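Local coordinates for protein LIP (PDB 4A1R) that is a membrane-bound lipoprotein component of the type VI secretion system of Serratia marcescens, probably a TssJ-type subunit of its membrane complex, at residues A[34-39]-A[54-59]. Residues are numbered along the deposited sequence; the frame is centred on the assembly and turned at random.
Sequences RVLLLR and NDAKSV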
loop_
_atom_site.group_PDB
_atom_site.type_symbol
_atom_site.label_atom_id
_atom_site.label_comp_id
_atom_site.label_asym_id
_atom_site.label_seq_id
_atom_site.Cartn_x
_atom_site.Cartn_y
_atom_site.Cartn_z
ATOM N N ARG A 34 5.040 -1.970 -3.699
ATOM C CA ARG A 34 3.905 -2.083 -4.617
ATOM C C ARG A 34 2.607 -1.651 -3.955
ATOM O O ARG A 34 2.412 -1.858 -2.767
ATOM C CB ARG A 34 3.822 -3.503 -5.165
ATOM C CG ARG A 34 5.107 -3.939 -5.886
ATOM C CD ARG A 34 4.984 -5.372 -6.355
ATOM N NE ARG A 34 3.878 -5.533 -7.292
ATOM C CZ ARG A 34 3.384 -6.700 -7.700
ATOM N NH1 ARG A 34 3.868 -7.849 -7.239
ATOM N NH2 ARG A 34 2.378 -6.717 -8.569
ATOM N N VAL A 35 1.717 -1.043 -4.726
ATOM C CA VAL A 35 0.460 -0.559 -4.174
ATOM C C VAL A 35 -0.591 -1.137 -5.075
ATOM O O VAL A 35 -0.527 -0.951 -6.295
ATOM C CB VAL A 35 0.383 0.993 -4.116
ATOM C CG1 VAL A 35 -1.032 1.443 -3.737
ATOM C CG2 VAL A 35 1.376 1.558 -3.120
ATOM N N LEU A 36 -1.529 -1.884 -4.485
ATOM C CA LEU A 36 -2.520 -2.574 -5.264
ATOM C C LEU A 36 -3.928 -2.093 -4.890
ATOM O O LEU A 36 -4.277 -2.006 -3.716
ATOM C CB LEU A 36 -2.399 -4.101 -5.065
ATOM C CG LEU A 36 -1.140 -4.841 -5.576
ATOM C CD1 LEU A 36 0.114 -4.449 -4.827
ATOM C CD2 LEU A 36 -1.335 -6.336 -5.386
ATOM N N LEU A 37 -4.742 -1.795 -5.899
ATOM C CA LEU A 37 -6.130 -1.504 -5.640
ATOM C C LEU A 37 -6.938 -2.803 -5.693
ATOM O O LEU A 37 -6.881 -3.560 -6.685
ATOM C CB LEU A 37 -6.637 -0.477 -6.666
ATOM C CG LEU A 37 -8.015 0.096 -6.388
ATOM C CD1 LEU A 37 -7.927 1.111 -5.250
ATOM C CD2 LEU A 37 -8.528 0.754 -7.662
ATOM N N LEU A 38 -7.673 -3.069 -4.616
ATOM C CA LEU A 38 -8.300 -4.355 -4.413
ATOM C C LEU A 38 -9.804 -4.272 -4.162
ATOM O O LEU A 38 -10.274 -3.411 -3.399
ATOM C CB LEU A 38 -7.652 -5.095 -3.214
ATOM C CG LEU A 38 -6.128 -5.321 -3.248
ATOM C CD1 LEU A 38 -5.657 -5.765 -1.855
ATOM C CD2 LEU A 38 -5.678 -6.321 -4.312
ATOM N N ARG A 39 -10.516 -5.201 -4.798
ATOM C CA ARG A 39 -11.938 -5.459 -4.562
ATOM C C ARG A 39 -12.144 -6.049 -3.191
ATOM O O ARG A 39 -13.194 -5.854 -2.574
ATOM C CB ARG A 39 -12.466 -6.477 -5.562
ATOM C CG ARG A 39 -12.908 -5.899 -6.884
ATOM C CD ARG A 39 -13.969 -6.785 -7.515
ATOM N NE ARG A 39 -13.672 -7.038 -8.918
ATOM C CZ ARG A 39 -14.030 -6.246 -9.926
ATOM N NH1 ARG A 39 -14.720 -5.136 -9.700
ATOM N NH2 ARG A 39 -13.691 -6.566 -11.165
ATOM N N ASN A 54 5.670 -12.411 -8.606
ATOM C CA ASN A 54 5.796 -12.845 -10.003
ATOM C C ASN A 54 4.552 -12.706 -10.879
ATOM O O ASN A 54 4.670 -12.469 -12.089
ATOM C CB ASN A 54 6.209 -14.327 -10.004
ATOM C CG ASN A 54 6.463 -14.877 -11.401
ATOM O OD1 ASN A 54 5.867 -15.875 -11.812
ATOM N ND2 ASN A 54 7.357 -14.229 -12.133
ATOM N N ASP A 55 3.366 -12.834 -10.294
ATOM C CA ASP A 55 2.149 -12.627 -11.077
ATOM C C ASP A 55 0.930 -12.395 -10.210
ATOM O O ASP A 55 0.134 -13.312 -9.977
ATOM C CB ASP A 55 1.918 -13.777 -12.064
ATOM C CG ASP A 55 0.747 -13.527 -12.997
ATOM O OD1 ASP A 55 0.414 -12.351 -13.257
ATOM O OD2 ASP A 55 0.161 -14.518 -13.475
ATOM N N ALA A 56 0.770 -11.147 -9.776
ATOM C CA ALA A 56 -0.266 -10.776 -8.837
ATOM C C ALA A 56 -1.662 -11.029 -9.422
ATOM O O ALA A 56 -2.510 -11.605 -8.754
ATOM C CB ALA A 56 -0.086 -9.329 -8.382
ATOM N N LYS A 57 -1.866 -10.645 -10.682
ATOM C CA LYS A 57 -3.179 -10.812 -11.351
ATOM C C LYS A 57 -3.658 -12.263 -11.361
ATOM O O LYS A 57 -4.830 -12.528 -11.105
ATOM C CB LYS A 57 -3.174 -10.226 -12.782
ATOM C CG LYS A 57 -2.257 -10.945 -13.765
ATOM C CD LYS A 57 -2.461 -10.483 -15.199
ATOM C CE LYS A 57 -1.992 -11.552 -16.168
ATOM N NZ LYS A 57 -2.559 -11.346 -17.525
ATOM N N SER A 58 -2.743 -13.195 -11.629
ATOM C CA SER A 58 -3.064 -14.606 -11.629
ATOM C C SER A 58 -3.513 -15.060 -10.248
ATOM O O SER A 58 -4.573 -15.672 -10.104
ATOM C CB SER A 58 -1.872 -15.439 -12.104
ATOM O OG SER A 58 -2.127 -16.820 -11.933
ATOM N N VAL A 59 -2.728 -14.745 -9.223
ATOM C CA VAL A 59 -3.077 -15.200 -7.877
ATOM C C VAL A 59 -4.263 -14.414 -7.297
ATOM O O VAL A 59 -5.045 -14.970 -6.546
ATOM C CB VAL A 59 -1.851 -15.303 -6.916
ATOM C CG1 VAL A 59 -1.458 -13.944 -6.348
ATOM C CG2 VAL A 59 -2.155 -16.272 -5.785
HETATM O O HOH W 1 3.020 -9.214 -9.944
#
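A56 rests its methyl group against the side chains of R34 and L36. This joins a helix to one face of a beta-sandwich. R34 and L36 lie on strand 31-38, an inner strand of an antiparallel four-stranded sheet. A56 lies on helix 49-60, which belongs to the connection between this strand and its sheet neighbour, strand 64-72. The contact is small, with about 101 Å² buried over both sides.

The apolar part is loose. L36 points one branch at the helix, and its CD2 stands 4.4 Å from A56 CB. The backbones remain well apart, with 9.2 Å between L36 CA and A56 CA. L60 of the same helix packs on both L36 and L38, and L64 also touches L36. These leucines cluster between helix and sheet, and the buried A56 methyl adds to them through L36.

The polar part centres on the R34 guanidinium. R34 and L36 are two apart on the strand, so both turn to the same face. The R34 chain runs extended through chi2 and then bends at chi3 (61°). This brings NH2 to 3.6 Å from A56 CB, with the methyl set obliquely to the guanidinium plane. NH1 donates a hydrogen bond to the L52 backbone carbonyl, which ties the arginine directly to the helix.

No direct hydrogen bond joins the two segments. One water bridges them instead. The N of A56 donates to this water at 3.0 Å. The same water also accepts a weak hydrogen bond from R34, with NH2 2.9 Å from the water oxygen.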